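Local coordinates for aldehyde dehydrogenase (Trypanosoma brucei, PDB 5MYP), which probably oxidises aldehydes to carboxylic acids with NAD+ as the electron acceptor, as a glycosomal member of the aldehyde dehydrogenase family, at the interface of chains A and B. Residues are numbered along the deposited sequence; one frame, centred on the assembly and turned at random. Chains: chain A/B, Aldehyde dehydrogenase.

Contact 1: the interface of chains A and B. Residues chain A 415-417, 431-432; chain B 455, 457-460.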
loop_
_atom_site.group_PDB
_atom_site.type_symbol
_atom_site.label_atom_id
_atom_site.label_comp_id
_atom_site.label_asym_id
_atom_site.label_seq_id
_atom_site.Cartn_x
_atom_site.Cartn_y
_atom_site.Cartn_z
ATOM N N GLY A 415 -15.357 1.885 -0.522
ATOM C CA GLY A 415 -14.557 0.837 0.110
ATOM C C GLY A 415 -15.163 -0.552 -0.050
ATOM O O GLY A 415 -14.441 -1.539 -0.103
ATOM N N ALA A 416 -16.491 -0.619 -0.112
ATOM C CA ALA A 416 -17.209 -1.858 -0.397
ATOM C C ALA A 416 -18.617 -1.553 -0.895
ATOM O O ALA A 416 -19.100 -0.428 -0.758
ATOM C CB ALA A 416 -17.280 -2.726 0.852
ATOM N N VAL A 417 -19.254 -2.565 -1.480
ATOM C CA VAL A 417 -20.670 -2.521 -1.839
ATOM C C VAL A 417 -21.367 -3.718 -1.202
ATOM O O VAL A 417 -20.874 -4.846 -1.303
ATOM C CB VAL A 417 -20.885 -2.567 -3.368
ATOM C CG1 VAL A 417 -22.375 -2.581 -3.720
ATOM C CG2 VAL A 417 -20.183 -1.396 -4.033
ATOM N N LEU A 431 -13.460 -11.457 2.816
ATOM C CA LEU A 431 -13.379 -10.144 2.183
ATOM C C LEU A 431 -12.311 -9.273 2.848
ATOM O O LEU A 431 -12.194 -9.277 4.075
ATOM C CB LEU A 431 -14.726 -9.423 2.273
ATOM C CG LEU A 431 -15.908 -10.034 1.526
ATOM C CD1 LEU A 431 -17.122 -9.126 1.675
ATOM C CD2 LEU A 431 -15.588 -10.276 0.059
ATOM N N PRO A 432 -11.531 -8.526 2.037
ATOM C CA PRO A 432 -10.664 -7.493 2.609
ATOM C C PRO A 432 -11.505 -6.297 3.052
ATOM O O PRO A 432 -12.442 -5.920 2.345
ATOM C CB PRO A 432 -9.742 -7.117 1.443
ATOM C CG PRO A 432 -10.517 -7.436 0.216
ATOM C CD PRO A 432 -11.471 -8.546 0.562
ATOM N N HIS B 455 -8.232 -0.046 -7.371
ATOM C CA HIS B 455 -8.799 -0.319 -6.068
ATOM C C HIS B 455 -9.503 -1.671 -6.139
ATOM O O HIS B 455 -10.397 -1.862 -6.959
ATOM C CB HIS B 455 -9.777 0.774 -5.652
ATOM C CG HIS B 455 -10.525 0.441 -4.402
ATOM N ND1 HIS B 455 -11.876 0.665 -4.247
ATOM C CD2 HIS B 455 -10.109 -0.160 -3.264
ATOM C CE1 HIS B 455 -12.253 0.228 -3.060
ATOM N NE2 HIS B 455 -11.205 -0.286 -2.449
ATOM N N ARG B 457 -12.152 -3.800 -4.796
ATOM C CA ARG B 457 -13.388 -3.386 -4.143
ATOM C C ARG B 457 -14.279 -4.604 -3.865
ATOM O O ARG B 457 -14.837 -5.182 -4.798
ATOM C CB ARG B 457 -14.125 -2.411 -5.054
ATOM C CG ARG B 457 -15.351 -1.750 -4.441
ATOM C CD ARG B 457 -16.135 -1.045 -5.529
ATOM N NE ARG B 457 -17.126 -0.085 -5.038
ATOM C CZ ARG B 457 -18.048 0.501 -5.802
ATOM N NH1 ARG B 457 -18.130 0.224 -7.102
ATOM N NH2 ARG B 457 -18.907 1.368 -5.267
ATOM N N PRO B 458 -14.423 -4.995 -2.580
ATOM C CA PRO B 458 -15.280 -6.141 -2.265
ATOM C C PRO B 458 -16.764 -5.819 -2.437
ATOM O O PRO B 458 -17.203 -4.723 -2.080
ATOM C CB PRO B 458 -14.954 -6.430 -0.798
ATOM C CG PRO B 458 -14.503 -5.121 -0.258
ATOM C CD PRO B 458 -13.723 -4.505 -1.379
ATOM N N VAL B 459 -17.507 -6.772 -2.997
ATOM C CA VAL B 459 -18.941 -6.635 -3.217
ATOM C C VAL B 459 -19.634 -7.851 -2.611
ATOM O O VAL B 459 -19.244 -8.981 -2.899
ATOM C CB VAL B 459 -19.277 -6.518 -4.721
ATOM C CG1 VAL B 459 -20.783 -6.417 -4.940
ATOM C CG2 VAL B 459 -18.576 -5.309 -5.321
ATOM N N MET B 460 -20.628 -7.605 -1.756
ATOM C CA MET B 460 -21.441 -8.659 -1.146
ATOM C C MET B 460 -22.893 -8.446 -1.553
ATOM O O MET B 460 -23.459 -7.402 -1.255
ATOM C CB MET B 460 -21.318 -8.620 0.380
ATOM C CG MET B 460 -22.349 -9.471 1.122
ATOM S SD MET B 460 -22.138 -9.437 2.910
ATOM C CE MET B 460 -20.923 -10.731 3.121
HETATM O O HOH W 1 -11.708 -1.649 -0.156
#

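Contact 2: the interface of chains A and B. Residues chain A 71, 245, 249, 252, 286; chain B 473-475, 477.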
loop_
_atom_site.group_PDB
_atom_site.type_symbol
_atom_site.label_atom_id
_atom_site.label_comp_id
_atom_site.label_asym_id
_atom_site.label_seq_id
_atom_site.Cartn_x
_atom_site.Cartn_y
_atom_site.Cartn_z
ATOM N N GLU A 71 -25.188 -6.450 22.060
ATOM C CA GLU A 71 -24.693 -5.672 20.916
ATOM C C GLU A 71 -23.167 -5.782 20.820
ATOM O O GLU A 71 -22.623 -5.987 19.736
ATOM C CB GLU A 71 -25.117 -4.204 21.015
ATOM C CG GLU A 71 -25.007 -3.445 19.697
ATOM C CD GLU A 71 -25.621 -2.054 19.752
ATOM O OE1 GLU A 71 -26.781 -1.924 20.198
ATOM O OE2 GLU A 71 -24.950 -1.086 19.341
ATOM N N GLU A 245 -35.900 -2.494 8.196
ATOM C CA GLU A 245 -35.310 -3.137 9.371
ATOM C C GLU A 245 -33.783 -3.198 9.293
ATOM O O GLU A 245 -33.101 -2.929 10.282
ATOM C CB GLU A 245 -35.899 -4.536 9.583
ATOM C CG GLU A 245 -37.297 -4.496 10.197
ATOM C CD GLU A 245 -38.031 -5.827 10.150
ATOM O OE1 GLU A 245 -37.646 -6.727 9.368
ATOM O OE2 GLU A 245 -39.017 -5.967 10.905
ATOM N N TRP A 249 -31.501 -0.925 11.706
ATOM C CA TRP A 249 -30.546 -1.646 12.561
ATOM C C TRP A 249 -29.133 -1.063 12.430
ATOM O O TRP A 249 -28.485 -0.777 13.433
ATOM C CB TRP A 249 -30.519 -3.151 12.245
ATOM C CG TRP A 249 -29.338 -3.837 12.872
ATOM C CD1 TRP A 249 -29.186 -4.169 14.185
ATOM C CD2 TRP A 249 -28.127 -4.224 12.218
ATOM N NE1 TRP A 249 -27.959 -4.754 14.390
ATOM C CE2 TRP A 249 -27.288 -4.799 13.197
ATOM C CE3 TRP A 249 -27.667 -4.141 10.898
ATOM C CZ2 TRP A 249 -26.017 -5.298 12.895
ATOM C CZ3 TRP A 249 -26.401 -4.634 10.600
ATOM C CH2 TRP A 249 -25.594 -5.208 11.594
ATOM N N ILE A 252 -29.091 2.223 14.274
ATOM C CA ILE A 252 -29.312 2.139 15.726
ATOM C C ILE A 252 -28.072 1.648 16.491
ATOM O O ILE A 252 -27.811 2.118 17.602
ATOM C CB ILE A 252 -30.575 1.288 16.057
ATOM C CG1 ILE A 252 -31.834 2.116 15.765
ATOM C CG2 ILE A 252 -30.591 0.818 17.515
ATOM C CD1 ILE A 252 -33.134 1.340 15.849
ATOM N N MET A 286 -37.597 -1.752 17.376
ATOM C CA MET A 286 -36.255 -1.984 17.930
ATOM C C MET A 286 -35.984 -1.266 19.258
ATOM O O MET A 286 -35.309 -1.818 20.125
ATOM C CB MET A 286 -35.179 -1.615 16.903
ATOM C CG MET A 286 -35.164 -2.556 15.716
ATOM S SD MET A 286 -33.923 -2.133 14.474
ATOM C CE MET A 286 -34.510 -3.103 13.089
ATOM N N ARG B 473 -28.933 -10.225 15.621
ATOM C CA ARG B 473 -28.516 -8.825 15.416
ATOM C C ARG B 473 -29.545 -7.764 15.847
ATOM O O ARG B 473 -29.156 -6.720 16.373
ATOM C CB ARG B 473 -28.042 -8.570 13.969
ATOM C CG ARG B 473 -29.110 -8.614 12.878
ATOM C CD ARG B 473 -28.599 -7.987 11.585
ATOM N NE ARG B 473 -29.237 -8.542 10.387
ATOM C CZ ARG B 473 -29.133 -8.037 9.156
ATOM N NH1 ARG B 473 -28.425 -6.935 8.925
ATOM N NH2 ARG B 473 -29.754 -8.637 8.145
ATOM N N PHE B 474 -30.835 -8.034 15.651
ATOM C CA PHE B 474 -31.876 -7.011 15.831
ATOM C C PHE B 474 -32.297 -6.832 17.292
ATOM O O PHE B 474 -32.639 -7.810 17.955
ATOM C CB PHE B 474 -33.128 -7.353 15.013
ATOM C CG PHE B 474 -32.898 -7.384 13.530
ATOM C CD1 PHE B 474 -32.494 -6.236 12.860
ATOM C CD2 PHE B 474 -33.098 -8.554 12.795
ATOM C CE1 PHE B 474 -32.281 -6.249 11.487
ATOM C CE2 PHE B 474 -32.885 -8.575 11.422
ATOM C CZ PHE B 474 -32.477 -7.417 10.768
ATOM N N PRO B 475 -32.301 -5.575 17.790
ATOM C CA PRO B 475 -33.017 -5.282 19.039
ATOM C C PRO B 475 -34.541 -5.498 18.866
ATOM O O PRO B 475 -35.001 -5.597 17.729
ATOM C CB PRO B 475 -32.697 -3.802 19.298
ATOM C CG PRO B 475 -31.517 -3.483 18.454
ATOM C CD PRO B 475 -31.592 -4.391 17.269
ATOM N N TYR B 477 -33.272 -6.106 22.920
ATOM C CA TYR B 477 -32.378 -7.065 23.557
ATOM C C TYR B 477 -33.128 -7.817 24.649
ATOM O O TYR B 477 -33.192 -7.376 25.799
ATOM C CB TYR B 477 -31.121 -6.358 24.076
ATOM C CG TYR B 477 -30.323 -5.743 22.942
ATOM C CD1 TYR B 477 -29.667 -6.552 22.019
ATOM C CD2 TYR B 477 -30.256 -4.361 22.765
ATOM C CE1 TYR B 477 -28.953 -6.009 20.961
ATOM C CE2 TYR B 477 -29.542 -3.804 21.709
ATOM C CZ TYR B 477 -28.890 -4.634 20.812
ATOM O OH TYR B 477 -28.180 -4.110 19.759
#

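Contact 3: the interface of chains A and B. Residues chain A 203, 206-207, 210-211, 222, 224, 438; chain B 214-215, 217.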
loop_
_atom_site.group_PDB
_atom_site.type_symbol
_atom_site.label_atom_id
_atom_site.label_comp_id
_atom_site.label_asym_id
_atom_site.label_seq_id
_atom_site.Cartn_x
_atom_site.Cartn_y
_atom_site.Cartn_z
ATOM N N ALA A 203 -10.254 11.371 8.773
ATOM C CA ALA A 203 -9.382 11.824 7.688
ATOM C C ALA A 203 -8.442 12.949 8.122
ATOM O O ALA A 203 -7.293 12.990 7.699
ATOM C CB ALA A 203 -10.214 12.281 6.496
ATOM N N ALA A 206 -5.721 11.336 10.172
ATOM C CA ALA A 206 -4.985 10.478 9.228
ATOM C C ALA A 206 -3.876 11.224 8.481
ATOM O O ALA A 206 -2.789 10.678 8.286
ATOM C CB ALA A 206 -5.938 9.832 8.228
ATOM N N GLU A 207 -4.159 12.462 8.070
ATOM C CA GLU A 207 -3.159 13.318 7.423
ATOM C C GLU A 207 -1.936 13.536 8.321
ATOM O O GLU A 207 -0.805 13.512 7.842
ATOM C CB GLU A 207 -3.755 14.674 7.027
ATOM C CG GLU A 207 -4.817 14.606 5.936
ATOM C CD GLU A 207 -5.377 15.962 5.547
ATOM O OE1 GLU A 207 -4.799 17.006 5.938
ATOM O OE2 GLU A 207 -6.415 15.984 4.846
ATOM N N MET A 210 -0.028 10.152 8.574
ATOM C CA MET A 210 0.725 9.906 7.343
ATOM C C MET A 210 1.940 10.834 7.213
ATOM O O MET A 210 2.975 10.411 6.714
ATOM C CB MET A 210 -0.178 10.014 6.110
ATOM C CG MET A 210 0.455 9.457 4.846
ATOM S SD MET A 210 -0.717 9.211 3.498
ATOM C CE MET A 210 0.421 8.752 2.193
ATOM N N ALA A 211 1.817 12.079 7.682
ATOM C CA ALA A 211 2.954 13.012 7.732
ATOM C C ALA A 211 4.075 12.491 8.641
ATOM O O ALA A 211 5.254 12.578 8.298
ATOM C CB ALA A 211 2.498 14.390 8.190
ATOM N N LEU A 222 -4.911 3.079 6.528
ATOM C CA LEU A 222 -5.773 4.102 7.109
ATOM C C LEU A 222 -7.213 3.650 6.916
ATOM O O LEU A 222 -7.634 3.397 5.786
ATOM C CB LEU A 222 -5.518 5.460 6.439
ATOM C CG LEU A 222 -4.062 5.937 6.404
ATOM C CD1 LEU A 222 -3.912 7.204 5.569
ATOM C CD2 LEU A 222 -3.536 6.170 7.811
ATOM N N LEU A 224 -10.817 4.921 7.559
ATOM C CA LEU A 224 -11.443 6.208 7.850
ATOM C C LEU A 224 -12.943 6.093 7.624
ATOM O O LEU A 224 -13.494 4.999 7.774
ATOM C CB LEU A 224 -10.768 7.319 7.033
ATOM C CG LEU A 224 -9.234 7.255 7.009
ATOM C CD1 LEU A 224 -8.662 8.291 6.055
ATOM C CD2 LEU A 224 -8.646 7.427 8.403
ATOM N N ARG A 438 -10.598 9.302 0.497
ATOM C CA ARG A 438 -10.702 9.822 1.868
ATOM C C ARG A 438 -11.352 8.858 2.885
ATOM O O ARG A 438 -11.343 9.153 4.077
ATOM C CB ARG A 438 -11.358 11.217 1.883
ATOM C CG ARG A 438 -10.454 12.286 1.262
ATOM C CD ARG A 438 -10.884 13.709 1.582
ATOM N NE ARG A 438 -10.539 14.146 2.930
ATOM C CZ ARG A 438 -9.337 14.554 3.338
ATOM N NH1 ARG A 438 -8.287 14.573 2.519
ATOM N NH2 ARG A 438 -9.176 14.931 4.604
ATOM N N ALA B 214 0.508 12.913 1.900
ATOM C CA ALA B 214 -0.225 12.958 3.171
ATOM C C ALA B 214 -1.308 14.033 3.209
ATOM O O ALA B 214 -2.372 13.809 3.797
ATOM C CB ALA B 214 0.735 13.142 4.342
ATOM N N LYS B 215 -1.049 15.178 2.576
ATOM C CA LYS B 215 -2.006 16.287 2.547
ATOM C C LYS B 215 -3.310 15.980 1.800
ATOM O O LYS B 215 -4.329 16.616 2.066
ATOM C CB LYS B 215 -1.342 17.543 1.967
ATOM C CG LYS B 215 -0.134 18.014 2.771
ATOM C CD LYS B 215 0.063 19.526 2.708
ATOM C CE LYS B 215 0.891 20.025 3.883
ATOM N NZ LYS B 215 1.198 21.477 3.761
ATOM N N LEU B 217 -4.222 12.479 1.443
ATOM C CA LEU B 217 -4.348 11.037 1.722
ATOM C C LEU B 217 -4.200 10.181 0.455
ATOM O O LEU B 217 -5.036 9.328 0.154
ATOM C CB LEU B 217 -5.669 10.744 2.443
ATOM C CG LEU B 217 -5.857 11.475 3.774
ATOM C CD1 LEU B 217 -7.224 11.166 4.356
ATOM C CD2 LEU B 217 -4.754 11.108 4.760
#

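Contact 4: the interface of chains A and B. Residues chain A 391, 412-415, 436; chain B 116, 118, 455, 457.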
loop_
_atom_site.group_PDB
_atom_site.type_symbol
_atom_site.label_atom_id
_atom_site.label_comp_id
_atom_site.label_asym_id
_atom_site.label_seq_id
_atom_site.Cartn_x
_atom_site.Cartn_y
_atom_site.Cartn_z
ATOM N N LYS A 391 -15.221 9.483 -1.546
ATOM C CA LYS A 391 -15.439 8.048 -1.689
ATOM C C LYS A 391 -15.675 7.465 -0.293
ATOM O O LYS A 391 -14.797 7.567 0.561
ATOM C CB LYS A 391 -14.235 7.377 -2.351
ATOM C CG LYS A 391 -13.976 7.826 -3.779
ATOM C CD LYS A 391 -12.730 7.175 -4.346
ATOM C CE LYS A 391 -12.465 7.610 -5.779
ATOM N NZ LYS A 391 -11.188 7.027 -6.278
ATOM N N THR A 412 -19.897 4.051 -9.464
ATOM C CA THR A 412 -19.510 4.616 -8.166
ATOM C C THR A 412 -18.233 3.968 -7.644
ATOM O O THR A 412 -17.857 2.875 -8.077
ATOM C CB THR A 412 -20.611 4.408 -7.110
ATOM O OG1 THR A 412 -20.886 3.008 -6.961
ATOM C CG2 THR A 412 -21.885 5.146 -7.502
ATOM N N SER A 413 -17.583 4.650 -6.703
ATOM C CA SER A 413 -16.419 4.115 -6.000
ATOM C C SER A 413 -16.632 4.195 -4.489
ATOM O O SER A 413 -17.075 5.218 -3.967
ATOM C CB SER A 413 -15.154 4.865 -6.399
ATOM O OG SER A 413 -14.034 4.338 -5.715
ATOM N N SER A 414 -16.320 3.100 -3.802
ATOM C CA SER A 414 -16.484 3.006 -2.357
ATOM C C SER A 414 -15.577 1.908 -1.832
ATOM O O SER A 414 -15.086 1.099 -2.610
ATOM C CB SER A 414 -17.934 2.693 -2.000
ATOM O OG SER A 414 -18.363 1.497 -2.635
ATOM N N GLY A 415 -15.357 1.885 -0.522
ATOM C CA GLY A 415 -14.557 0.837 0.110
ATOM C C GLY A 415 -15.163 -0.552 -0.050
ATOM O O GLY A 415 -14.441 -1.539 -0.103
ATOM N N VAL A 436 -11.063 3.701 0.276
ATOM C CA VAL A 436 -10.413 4.249 -0.907
ATOM C C VAL A 436 -10.590 5.772 -0.869
ATOM O O VAL A 436 -11.612 6.268 -0.374
ATOM C CB VAL A 436 -10.987 3.635 -2.204
ATOM C CG1 VAL A 436 -12.495 3.855 -2.302
ATOM C CG2 VAL A 436 -10.260 4.169 -3.432
ATOM N N GLU B 116 -11.406 -1.552 -9.748
ATOM C CA GLU B 116 -11.832 -0.288 -10.342
ATOM C C GLU B 116 -10.650 0.686 -10.444
ATOM O O GLU B 116 -9.707 0.610 -9.641
ATOM C CB GLU B 116 -12.983 0.345 -9.549
ATOM C CG GLU B 116 -12.656 0.696 -8.102
ATOM C CD GLU B 116 -13.746 1.495 -7.395
ATOM O OE1 GLU B 116 -14.790 1.808 -8.012
ATOM O OE2 GLU B 116 -13.550 1.825 -6.205
ATOM N N LEU B 118 -8.513 4.198 -10.042
ATOM C CA LEU B 118 -8.348 5.137 -8.930
ATOM C C LEU B 118 -8.705 6.573 -9.322
ATOM O O LEU B 118 -9.389 7.269 -8.567
ATOM C CB LEU B 118 -6.912 5.081 -8.407
ATOM C CG LEU B 118 -6.503 3.757 -7.748
ATOM C CD1 LEU B 118 -5.005 3.695 -7.519
ATOM C CD2 LEU B 118 -7.243 3.557 -6.433
ATOM N N HIS B 455 -8.232 -0.046 -7.371
ATOM C CA HIS B 455 -8.799 -0.319 -6.068
ATOM C C HIS B 455 -9.503 -1.671 -6.139
ATOM O O HIS B 455 -10.397 -1.862 -6.959
ATOM C CB HIS B 455 -9.777 0.774 -5.652
ATOM C CG HIS B 455 -10.525 0.441 -4.402
ATOM N ND1 HIS B 455 -11.876 0.665 -4.247
ATOM C CD2 HIS B 455 -10.109 -0.160 -3.264
ATOM C CE1 HIS B 455 -12.253 0.228 -3.060
ATOM N NE2 HIS B 455 -11.205 -0.286 -2.449
ATOM N N ARG B 457 -12.152 -3.800 -4.796
ATOM C CA ARG B 457 -13.388 -3.386 -4.143
ATOM C C ARG B 457 -14.279 -4.604 -3.865
ATOM O O ARG B 457 -14.837 -5.182 -4.798
ATOM C CB ARG B 457 -14.125 -2.411 -5.054
ATOM C CG ARG B 457 -15.351 -1.750 -4.441
ATOM C CD ARG B 457 -16.135 -1.045 -5.529
ATOM N NE ARG B 457 -17.126 -0.085 -5.038
ATOM C CZ ARG B 457 -18.048 0.501 -5.802
ATOM N NH1 ARG B 457 -18.130 0.224 -7.102
ATOM N NH2 ARG B 457 -18.907 1.368 -5.267
HETATM O O HOH W 2 -11.708 -1.649 -0.156
HETATM O O HOH W 3 -16.532 1.434 -9.946
#

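Contact 1: the interface of chains A and B
A:Val417 and B:Val459 form a parallel beta bridge between the subunits: the amide N of A:Val417 donates to B:Pro458 O (3.0 Å), and that of B:Met460 donates to A:Val417 O (2.8 Å). In the aldehyde dehydrogenase family such pairing typically adds the oligomerisation strands of one subunit to the catalytic domain of its partner; here strand 454-461 of chain B runs beside strand 417-419 of chain A. Beta-branched valines suit the bridge, since their side chains keep close to an extended backbone. The CB of A:Val417 lies against both methyls of B:Val459, CG2 at 4.1 Å. CG2 of A:Val417, anti to the carbonyl carbon while CG1 is anti to N (chi1 178°), comes off-centre over one face of the B:Arg457 guanidinium, 3.4 Å from CZ. B:Pro458, which has no N-H to satisfy, turns its ring towards chain A. There CG touches A:Ala416 CB at 3.8 Å and lies near the carbonyl oxygens of A:Gly415 and A:Pro432, while CB meets A:Leu431 CD2 at 4.0 Å. Small A:Gly415 and A:Ala416 probably let the backbones come close. At the strand's start, water 1 lies in the ring plane of B:His455 and joins its NE2 (2.7 Å) to A:Gly415 O.

Contact 2: the interface of chains A and B
A:Trp249 meets B:Arg473 and B:Phe474 on one face of its indole and B:Pro475 at its edge. The aliphatic part of B:Arg473 crosses the indole at about a right angle, placing CD over the middle of the six-membered ring, 3.7 Å from its centroid, in a CH-pi contact. A long arginine suits this place because its methylenes can cover an aromatic face while the guanidinium, standing steeply to the indole, brings NH1 to the rim, 3.5 Å from A:Trp249 CZ3. B:Phe474 meets the tryptophan edge-to-face, the planes 80° apart and the five-membered ring centroid 5.4 Å from the phenyl centroid.

Apolar packing completes the grip. The CE1 edge of B:Phe474 touches A:Trp249 CB at 3.6 Å, and the extended, flexible A:Met286 brings its terminal methyl CE to B:Phe474 CD1 at 3.7 Å. B:Pro475, a rigid ring, puts CD 3.9 Å from A:Trp249 CD1, and CB against the backbone O and the CB of A:Met286.

A polar bond joins B:Tyr477, a rigid ring with a hydroxyl donor at its tip, to A:Glu71: the phenol OH donates to OE1 (2.6 Å), on the anti side of the carboxylate and 27° out of its plane. With CG anti to the backbone N (chi1 -163°), the glutamate also lays CB and CG beside the phenol oxygen.

This loop of chain B, between 3-10 helix 468-471 and helix 479-489, packs against helices 69-95, 240-252 and 272-287 of chain A.

Contact 3: the interface of chains A and B
B:Leu217 pushes its side chain into chain A at a helix-against-loop contact of the aldehyde dehydrogenase fold, where helix 203-214 of chain A receives the end of the same helix of chain B and the loop beyond it. From CB, CG lies anti to the carbonyl carbon and beside the backbone N (chi1 -59°), which carries the two methyls towards helix 203-214 of chain A. CG itself comes to 3.9 Å from the methylene CG of A:Glu207. The two methyls then part. CD1 meets A:Leu224 CD1 tip to tip at 3.6 Å, touches A:Ala203 CB, and sits off centre above a face of the A:Arg438 guanidinium. CD2 rests on the helix backbone, 3.6 Å from A:Glu207 N and 3.9 Å from A:Ala206 CB, and also meets A:Glu207 CG and A:Leu222 CD1. A forked leucine can fill both directions, while the alanines let it approach the helix. A:Arg438 and A:Glu207 pair with each other within chain A: NH2 donates to OE2 (3.0 Å), nearly in the guanidinium plane, in a salt bridge that should steady the surface the leucine packs against. Farther along, the methyl CB of B:Ala214 presses on A:Met210 CB at 3.7 Å and on the backbone of A:Ala211, its small size permitting close helix approach.

Contact 4: the interface of chains A and B
The start of strand 454-461 and the end of strand 110-117, both of chain B, face residues 412-415 of chain A in the aldehyde dehydrogenase fold. The extended chain of B:Arg457 reaches this loop and grips A:Ser414 OG side-on with two nitrogens, NH2 at 2.7 Å and NE at 3.1 Å, the hydroxyl oxygen lying in the guanidinium plane. NH2 also donates to A:Thr412 OG1 (171° at H). Both hydroxyls sit between their backbone N and carbonyl carbon, the crowded position (chi1 58° for A:Thr412, 57° for A:Ser414), which turns them towards the arginine; its planar, multiply donating head suits such acceptors. B:Glu116 OE2 accepts from both A:Ser413 OG, above the carboxylate plane at 2.6 Å, and B:His455 ND1, within the ring plane at 2.8 Å, fixing the imidazole's rotation. The flat ring so held takes A:Val436 CB over the centre of one face, 3.7 Å from its centroid. Water 3 joins B:Glu116 OE1 to A:Thr412 O. The long, extended A:Lys391 reaches B:Leu118 O with NZ at 2.9 Å, on a carbonyl lone pair. The bonds from A:Thr412 to A:Ser414 probably hold this part of the loop to the partner's strands and help set the register of the subunits, with A:Lys391 and A:Val436 adding contacts beside it.

Contact 1 and contact 4 are neighbours, their C-alpha centres about 8 Å apart, and share A:Gly415, B:His455 and B:Arg457, so that strand 454-461 of chain B forms one continuous seam. Contact 3 lies about 16 Å from contact 4 and 20 Å from contact 1. Contact 2, formed by the loop before helix 479-489 of chain B, is remote, about 24 Å from contact 1 and 33 Å from contact 3. In contact 3, A:Leu222 and A:Leu224 flank the predicted catalytic A:Glu223, so the interface may help to position it if the deposited dimer is functional, as is usual in this family. Two-fold symmetry repeats every contact.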